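Local coordinates for UDP-D-quinovosamine 4-dehydrogenase (Vibrio fischeri, PDB 3NKL) that catalyses the 4-dehydrogenation of UDP-D-quinovosamine and belongs to the polysaccharide synthase family, seen here as its CoA-binding-type Rossmann-like domain, at the interface of chains A and B. Numbering follows the deposited sequence. Chains: chain A/B, UDP-D-quinovosamine 4-dehydrogenase.

The interface of chains A and B. Residues chain A 13-14, 17-18, 21, 46-47; chain B 74-75, 101-102.
B:Leu101 rests its two methyl groups on the A:Ser14, A:Leu17 and A:Gln18 face of helix 14-25, the helix that begins within the glycine-rich GAGSAG motif of this CoA-binding-type Rossmann-like domain. The two copies of the domain meet with two-fold symmetry, although the structure alone does not show whether the full-length protein pairs in this way. From CB, the B:Leu101 side chain leaves with CG anti to its backbone N (chi1 -164°), a course that carries the fork to the helix. CG lies beside CG of A:Gln18 at 4.0 Å. CD1 points towards the start of the helix, meeting the backbone O of A:Ser14 at 3.7 Å as well as CB of A:Leu17. CD2 also touches CB of A:Leu17 and CG of A:Gln18, and lies 3.8 Å from the amide NE2 of A:Gln47. A branched aliphatic residue suits this place because its prongs can cover several helix positions at once.

A:Gln18 meets the leucine with its CG methylene. Its extended chain takes the amide past it, and NE2 donates to the hydroxyl OG of A:Ser14 (2.9 Å), which lies in the plane of the amide, a bond within chain A that would help to hold that methylene in place. The small serine lets CG of the B:Pro74 ring pack against its CB and OG.

At the glycine loop, CB of B:Ser75 packs on the backbone of A:Gly13, 3.4 Å from its C, and it also touches CD1 of A:Leu17. The glycine itself belongs to the conserved loop of the Rossmann motif.

Beyond the leucine, A:Gln47 and B:Asp102 meet tip to tip. NE2 donates to the carboxylate OD1 at 2.9 Å, fairly straight (160° at H), arriving on the syn side but 26° out of the carboxylate plane. Glutamine supplies both the reach and the N-H that this acceptor needs.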
# COMPACT_ATOMS: atom_id res chain seq x y z
N GLY A 13 3.03 1.87 -2.74
CA GLY A 13 2.29 1.23 -1.65
C GLY A 13 3.01 -0.08 -1.34
O GLY A 13 4.17 -0.27 -1.75
N SER A 14 2.33 -1.01 -0.66
CA SER A 14 2.98 -2.24 -0.23
C SER A 14 3.49 -3.02 -1.44
O SER A 14 4.62 -3.47 -1.46
CB SER A 14 2.03 -3.12 0.59
OG SER A 14 2.69 -4.33 0.93
N LEU A 17 6.61 -1.35 -3.27
CA LEU A 17 7.85 -1.43 -2.49
C LEU A 17 8.36 -2.86 -2.54
O LEU A 17 9.56 -3.09 -2.70
CB LEU A 17 7.64 -0.96 -1.03
CG LEU A 17 7.19 0.49 -0.80
CD1 LEU A 17 7.27 0.88 0.67
CD2 LEU A 17 8.03 1.47 -1.62
N GLN A 18 7.45 -3.83 -2.41
CA GLN A 18 7.86 -5.23 -2.49
C GLN A 18 8.42 -5.53 -3.87
O GLN A 18 9.41 -6.26 -4.00
CB GLN A 18 6.69 -6.17 -2.17
CG GLN A 18 6.22 -6.05 -0.71
CD GLN A 18 5.20 -7.11 -0.40
OE1 GLN A 18 5.45 -8.29 -0.61
NE2 GLN A 18 4.04 -6.70 0.06
N ASN A 21 11.94 -4.22 -4.21
CA ASN A 21 12.83 -5.10 -3.44
C ASN A 21 13.20 -6.35 -4.24
O ASN A 21 14.37 -6.72 -4.36
CB ASN A 21 12.18 -5.46 -2.10
CG ASN A 21 13.06 -6.30 -1.22
OD1 ASN A 21 13.31 -7.46 -1.52
ND2 ASN A 21 13.55 -5.72 -0.13
N MSE A 46 12.08 5.43 -0.04
CA MSE A 46 11.77 4.08 0.44
C MSE A 46 12.49 3.10 -0.48
O MSE A 46 12.69 3.41 -1.65
CB MSE A 46 10.25 3.78 0.39
CG MSE A 46 9.37 4.62 1.33
SE MSE A 46 9.78 4.29 3.26
CE MSE A 46 8.63 2.74 3.57
N GLN A 47 12.85 1.92 0.03
CA GLN A 47 13.59 0.94 -0.77
C GLN A 47 14.83 1.60 -1.41
O GLN A 47 15.28 1.23 -2.51
CB GLN A 47 12.69 0.28 -1.81
CG GLN A 47 11.64 -0.67 -1.18
CD GLN A 47 12.30 -1.86 -0.47
OE1 GLN A 47 13.12 -2.55 -1.06
NE2 GLN A 47 11.98 -2.06 0.80
N PRO B 74 2.60 -1.01 5.90
CA PRO B 74 4.04 -1.29 5.75
C PRO B 74 4.72 -0.30 4.78
O PRO B 74 5.94 -0.14 4.82
CB PRO B 74 4.06 -2.72 5.18
CG PRO B 74 2.70 -2.92 4.55
CD PRO B 74 1.76 -2.14 5.49
N SER B 75 3.95 0.40 3.95
CA SER B 75 4.61 1.33 3.02
C SER B 75 4.74 2.75 3.58
O SER B 75 5.21 3.64 2.90
CB SER B 75 3.92 1.37 1.65
OG SER B 75 2.65 2.00 1.74
N LEU B 101 7.82 -4.05 5.97
CA LEU B 101 7.80 -4.43 4.57
C LEU B 101 8.84 -5.49 4.21
O LEU B 101 8.52 -6.49 3.56
CB LEU B 101 8.00 -3.19 3.68
CG LEU B 101 7.54 -3.72 2.32
CD1 LEU B 101 6.24 -3.09 1.83
CD2 LEU B 101 8.64 -3.74 1.30
N ASP B 102 10.08 -5.29 4.63
CA ASP B 102 11.16 -6.15 4.19
C ASP B 102 10.98 -7.56 4.74
O ASP B 102 11.45 -8.52 4.14
CB ASP B 102 12.53 -5.59 4.58
CG ASP B 102 12.99 -4.44 3.67
OD1 ASP B 102 12.60 -4.40 2.48
OD2 ASP B 102 13.73 -3.57 4.15